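Local atomic coordinates of SusD superfamily protein (Parabacteroides distasonis, PDB entry 3OTN), a protein that probably binds glycans or other nutrients at the bacterial outer membrane. Residues K12-S15 / K16-A19; P378-Q381 / S382-V386. All coordinates share one frame; numbering follows the deposited sequence.

Contact 1 (K12-S15 / K16-A19)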
ATOM      1  N   LYS A  12      -4.926 -17.715 -34.151  1.00 50.39           N
ATOM      2  CA  LYS A  12      -4.018 -18.897 -33.959  1.00 51.62           C
ATOM      3  C   LYS A  12      -3.084 -18.775 -32.712  1.00 49.33           C
ATOM      4  O   LYS A  12      -1.904 -19.176 -32.728  1.00 51.31           O
ATOM      5  CB  LYS A  12      -3.233 -19.198 -35.244  1.00 50.88           C
ATOM      6  CG  LYS A  12      -4.125 -19.449 -36.477  1.00 54.02           C
ATOM      7  N   LEU A  13      -3.626 -18.206 -31.631  1.00 44.67           N
ATOM      8  CA  LEU A  13      -3.087 -18.471 -30.297  1.00 38.94           C
ATOM      9  C   LEU A  13      -3.589 -19.872 -29.915  1.00 33.87           C
ATOM     10  O   LEU A  13      -4.713 -20.231 -30.220  1.00 30.63           O
ATOM     11  CB  LEU A  13      -3.568 -17.447 -29.266  1.00 37.63           C
ATOM     12  CG  LEU A  13      -3.024 -16.020 -29.373  1.00 37.21           C
ATOM     13  CD1 LEU A  13      -3.560 -15.173 -28.235  1.00 36.16           C
ATOM     14  CD2 LEU A  13      -1.497 -15.979 -29.378  1.00 36.64           C
ATOM     15  N   THR A  14      -2.748 -20.659 -29.261  1.00 29.27           N
ATOM     16  CA  THR A  14      -3.205 -21.910 -28.654  1.00 26.79           C
ATOM     17  C   THR A  14      -4.053 -21.591 -27.426  1.00 22.58           C
ATOM     18  O   THR A  14      -4.066 -20.462 -26.921  1.00 21.50           O
ATOM     19  CB  THR A  14      -2.032 -22.774 -28.185  1.00 26.73           C
ATOM     20  OG1 THR A  14      -1.283 -22.054 -27.172  1.00 20.62           O
ATOM     21  CG2 THR A  14      -1.146 -23.173 -29.366  1.00 22.37           C
ATOM     22  N   SER A  15      -4.784 -22.577 -26.946  1.00 20.95           N
ATOM     23  CA  SER A  15      -5.652 -22.368 -25.796  1.00 22.51           C
ATOM     24  C   SER A  15      -4.887 -21.832 -24.578  1.00 21.94           C
ATOM     25  O   SER A  15      -5.375 -20.907 -23.877  1.00 21.96           O
ATOM     26  CB  SER A  15      -6.400 -23.670 -25.435  1.00 23.05           C
ATOM     27  OG  SER A  15      -5.448 -24.688 -25.127  1.00 34.47           O
ATOM     28  N   LYS A  16      -3.689 -22.361 -24.324  1.00 19.50           N
ATOM     29  CA  LYS A  16      -2.936 -21.892 -23.164  1.00 20.18           C
ATOM     30  C   LYS A  16      -2.487 -20.446 -23.348  1.00 18.22           C
ATOM     31  O   LYS A  16      -2.563 -19.639 -22.427  1.00 16.60           O
ATOM     32  CB  LYS A  16      -1.774 -22.799 -22.795  1.00 19.10           C
ATOM     33  CG  LYS A  16      -1.070 -22.289 -21.546  1.00 17.89           C
ATOM     34  CD  LYS A  16       0.019 -23.213 -21.039  1.00 18.76           C
ATOM     35  CE  LYS A  16       0.612 -22.629 -19.730  1.00 18.62           C
ATOM     36  NZ  LYS A  16       1.803 -23.459 -19.265  1.00 17.07           N
ATOM     37  N   GLU A  17      -2.058 -20.083 -24.538  1.00 18.30           N
ATOM     38  CA  GLU A  17      -1.665 -18.697 -24.751  1.00 18.61           C
ATOM     39  C   GLU A  17      -2.842 -17.735 -24.544  1.00 15.36           C
ATOM     40  O   GLU A  17      -2.669 -16.679 -23.961  1.00 16.89           O
ATOM     41  CB  GLU A  17      -1.049 -18.497 -26.148  1.00 20.25           C
ATOM     42  CG  GLU A  17       0.275 -19.193 -26.383  1.00 22.32           C
ATOM     43  CD  GLU A  17       0.623 -19.233 -27.867  1.00 25.50           C
ATOM     44  OE1 GLU A  17       0.035 -20.068 -28.589  1.00 22.78           O
ATOM     45  OE2 GLU A  17       1.451 -18.406 -28.296  1.00 27.06           O
ATOM     46  N   SER A  18      -4.012 -18.120 -25.022  1.00 20.96           N
ATOM     47  CA  SER A  18      -5.217 -17.271 -24.935  1.00 22.77           C
ATOM     48  C   SER A  18      -5.658 -17.092 -23.470  1.00 21.70           C
ATOM     49  O   SER A  18      -5.884 -15.971 -23.028  1.00 19.97           O
ATOM     50  CB  SER A  18      -6.330 -17.833 -25.794  1.00 24.45           C
ATOM     51  OG  SER A  18      -7.482 -17.032 -25.681  1.00 32.22           O
ATOM     52  N   ALA A  19      -5.719 -18.202 -22.738  1.00 20.71           N
ATOM     53  CA  ALA A  19      -6.022 -18.210 -21.298  1.00 19.64           C
ATOM     54  C   ALA A  19      -4.998 -17.417 -20.485  1.00 16.88           C
ATOM     55  O   ALA A  19      -5.355 -16.675 -19.606  1.00 20.16           O
ATOM     56  CB  ALA A  19      -6.096 -19.695 -20.782  1.00 15.82           C
TER

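Contact 2 (P378-Q381 / S382-V386). With EDO (1,2-ethanediol), chain S.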
ATOM      1  N   PRO A 378      -1.589 -11.447  24.272  1.00 30.18           N
ATOM      2  CA  PRO A 378      -0.674 -11.914  23.248  1.00 32.32           C
ATOM      3  C   PRO A 378      -0.189 -13.334  23.534  1.00 32.95           C
ATOM      4  O   PRO A 378       0.078 -13.665  24.682  1.00 33.16           O
ATOM      5  CB  PRO A 378       0.474 -10.892  23.322  1.00 32.29           C
ATOM      6  CG  PRO A 378       0.482 -10.474  24.721  1.00 31.74           C
ATOM      7  CD  PRO A 378      -0.947 -10.448  25.139  1.00 30.81           C
ATOM      8  N   ASN A 379      -0.096 -14.161  22.498  1.00 32.45           N
ATOM      9  CA  ASN A 379       0.557 -15.475  22.607  1.00 31.67           C
ATOM     10  C   ASN A 379       2.055 -15.348  22.252  1.00 33.35           C
ATOM     11  O   ASN A 379       2.540 -14.258  21.858  1.00 28.50           O
ATOM     12  CB  ASN A 379      -0.187 -16.535  21.770  1.00 31.44           C
ATOM     13  CG  ASN A 379      -0.083 -16.320  20.238  1.00 29.93           C
ATOM     14  OD1 ASN A 379       0.766 -15.586  19.731  1.00 29.03           O
ATOM     15  ND2 ASN A 379      -0.946 -17.007  19.509  1.00 25.71           N
ATOM     16  N   GLN A 380       2.794 -16.456  22.375  1.00 33.26           N
ATOM     17  CA  GLN A 380       4.246 -16.415  22.188  1.00 30.74           C
ATOM     18  C   GLN A 380       4.649 -15.992  20.775  1.00 29.86           C
ATOM     19  O   GLN A 380       5.660 -15.315  20.614  1.00 28.81           O
ATOM     20  CB  GLN A 380       4.921 -17.748  22.553  1.00 33.34           C
ATOM     21  CG  GLN A 380       6.464 -17.661  22.672  1.00 29.43           C
ATOM     22  CD  GLN A 380       6.899 -16.704  23.784  1.00 38.07           C
ATOM     23  OE1 GLN A 380       6.375 -16.751  24.904  1.00 33.31           O
ATOM     24  NE2 GLN A 380       7.842 -15.828  23.476  1.00 36.89           N
ATOM     25  N   GLN A 381       3.861 -16.391  19.771  1.00 28.60           N
ATOM     26  CA  GLN A 381       4.152 -16.069  18.372  1.00 28.47           C
ATOM     27  C   GLN A 381       4.120 -14.549  18.162  1.00 27.47           C
ATOM     28  O   GLN A 381       5.001 -14.004  17.511  1.00 27.35           O
ATOM     29  CB  GLN A 381       3.147 -16.765  17.444  1.00 29.00           C
ATOM     30  CG  GLN A 381       3.321 -16.479  15.947  1.00 26.14           C
ATOM     31  CD  GLN A 381       4.668 -16.910  15.414  1.00 31.01           C
ATOM     32  OE1 GLN A 381       4.775 -18.009  14.906  1.00 30.27           O
ATOM     33  NE2 GLN A 381       5.713 -16.051  15.536  1.00 25.15           N
ATOM     34  N   SER A 382       3.140 -13.881  18.772  1.00 28.46           N
ATOM     35  CA  SER A 382       2.982 -12.420  18.647  1.00 24.39           C
ATOM     36  C   SER A 382       4.078 -11.700  19.394  1.00 22.56           C
ATOM     37  O   SER A 382       4.627 -10.726  18.895  1.00 24.10           O
ATOM     38  CB  SER A 382       1.601 -11.975  19.152  1.00 25.52           C
ATOM     39  OG  SER A 382       0.559 -12.522  18.354  1.00 29.12           O
ATOM     40  N   ILE A 383       4.402 -12.187  20.590  1.00 26.23           N
ATOM     41  CA  ILE A 383       5.498 -11.647  21.381  1.00 26.64           C
ATOM     42  C   ILE A 383       6.795 -11.733  20.583  1.00 27.05           C
ATOM     43  O   ILE A 383       7.525 -10.751  20.487  1.00 25.81           O
ATOM     44  CB  ILE A 383       5.642 -12.369  22.742  1.00 27.62           C
ATOM     45  CG1 ILE A 383       4.486 -11.965  23.674  1.00 28.91           C
ATOM     46  CG2 ILE A 383       7.006 -12.062  23.433  1.00 27.97           C
ATOM     47  CD1 ILE A 383       4.387 -12.805  24.928  1.00 27.86           C
ATOM     48  N   ASP A 384       7.058 -12.902  19.996  1.00 28.33           N
ATOM     49  CA  ASP A 384       8.277 -13.107  19.202  1.00 27.11           C
ATOM     50  C   ASP A 384       8.313 -12.179  17.970  1.00 25.33           C
ATOM     51  O   ASP A 384       9.360 -11.681  17.623  1.00 25.98           O
ATOM     52  CB  ASP A 384       8.422 -14.586  18.764  1.00 25.85           C
ATOM     53  CG  ASP A 384       8.757 -15.524  19.908  1.00 29.35           C
ATOM     54  OD1 ASP A 384       9.172 -15.069  20.995  1.00 37.85           O
ATOM     55  OD2 ASP A 384       8.604 -16.751  19.720  1.00 31.96           O
ATOM     56  N   ILE A 385       7.173 -11.948  17.322  1.00 27.23           N
ATOM     57  CA  ILE A 385       7.087 -11.064  16.135  1.00 25.50           C
ATOM     58  C   ILE A 385       7.505  -9.623  16.497  1.00 25.31           C
ATOM     59  O   ILE A 385       8.384  -9.048  15.846  1.00 28.20           O
ATOM     60  CB  ILE A 385       5.656 -11.115  15.515  1.00 25.95           C
ATOM     61  CG1 ILE A 385       5.480 -12.411  14.724  1.00 24.84           C
ATOM     62  CG2 ILE A 385       5.325  -9.856  14.646  1.00 24.56           C
ATOM     63  CD1 ILE A 385       4.009 -12.792  14.464  1.00 22.01           C
ATOM     64  N   VAL A 386       6.930  -9.091  17.572  1.00 24.10           N
ATOM     65  CA  VAL A 386       7.280  -7.766  18.054  1.00 25.19           C
ATOM     66  C   VAL A 386       8.765  -7.685  18.431  1.00 25.98           C
ATOM     67  O   VAL A 386       9.440  -6.722  18.075  1.00 24.67           O
ATOM     68  CB  VAL A 386       6.369  -7.319  19.236  1.00 26.62           C
ATOM     69  CG1 VAL A 386       6.922  -6.108  19.912  1.00 25.97           C
ATOM     70  CG2 VAL A 386       4.963  -7.009  18.703  1.00 24.10           C
TER
HETATM   71  C1  EDO S 632       7.967 -16.121  13.126  1.00 49.94           C
HETATM   72  O1  EDO S 632       8.372 -16.118  14.501  1.00 49.23           O
HETATM   73  C2  EDO S 632       8.808 -15.121  12.343  1.00 48.29           C
HETATM   74  O2  EDO S 632       8.976 -15.594  10.999  1.00 57.68           O

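Contact 1 (K12-S15 / K16-A19)
Glu-17 reaches back over Thr-14 at the start of helix 15-25. Its CB lies 4.1 Å from CB of Leu-13 and also near the carbonyl oxygen of Thr-14. With CG beside its own backbone N (chi1 -66°) and the chain extended from there, the side chain turns back toward the residues that precede the helix. CG then passes 3.4 Å from OG1 of Thr-14, and the carboxylate carbon CD comes next to the same hydroxyl. At the tip the two oxygens part company: OE2 faces the methyl CD2 of Leu-13 at 4.0 Å, whereas OE1 takes two hydrogen bonds. Thr-14 OG1 gives one at 2.8 Å to the anti lone pair of Glu-17 OE1; Thr-14 N gives the other, 2.9 Å from Glu-17 OE1, nearly straight but from above the carboxylate plane. Because the Glu-17 backbone N also points to Thr-14 OG1, weakly at 3.4 Å, the pair forms a capping box, with Thr-14 as the N-cap. Threonine suits this place because its short hydroxyl can serve a main-chain N-H and a carboxylate at once, and glutamate because its negative charge probably interacts favourably with the helix dipole. Regular helical bonding follows directly: Ser-18 N donates to Thr-14 O, and Ala-19 N to Ser-15 O at 3.0 Å. Small Ala-19 fits the buried face, packing on Phe-103, Leu-106 and Tyr-114.

Contact 2 (P378-Q381 / S382-V386)
Asn-379 caps the first turn of helix 380-392 with its side-chain carbonyl: OD1 accepts from Ser-382 N at 3.1 Å, the donor almost in line with the C=O bond. A first torsion of 68° sets CG between backbone N and carbonyl carbon, which brings the short amide round to that N-H. Its ND2 is held by Tyr-367 of helix 360-375, and Ser-382 OG by Gln-371, so both small polar residues also tie the turn to that helix. On this packed side Ile-385 lays CG1 3.2 Å from Gln-381 O and rests on Leu-364, Tyr-367 and Ile-224, its branched apolar chain suited to a buried face. Pro-378 covers the turn by setting CB 4.2 Å from CG1 of Ile-383.

The more open side is polar. Gln-380, exposed and bent at chi2 (62°), sends NE2 to Asp-384 OD1 at 2.9 Å; the oxygen lies in the amide plane, but the donor stands above the carboxylate, the two planes 53° apart. Were Asp-384 an alanine, the Gln-380 amide would probably lose this acceptor and be left freer to turn. Between the two sides lies Gln-381, touching Tyr-367 and Ile-224, its NE2 donating to a 1,2-ethanediol that Tyr-360 and Gln-388 also hold. An asparagine N-cap thus starts helix 380-392, whose inner face packs on helices 360-375 and 210-225.

How the contacts relate
Both contacts mark the beginning of a helix, but in separate parts of the molecule. Contact 1 comes first along the chain, at the outset of the modelled residues and of helix 15-25, in the part of the sequence that matches the family "Starch-binding associating with outer membrane"; contact 2 follows much later, at the start of helix 380-392, in the part that matches RagB/SusD. Their centres are 48 Å apart and their nearest atoms about 35 Å, so they do not touch. The centre of contact 1 lies about 33 Å from the centre of the chain, its helix resting on helix 108-133; that of contact 2 lies about 24 Å from it, among helices 210-225, 360-375 and 403-418. Two distant helices thus start with different side-chain caps.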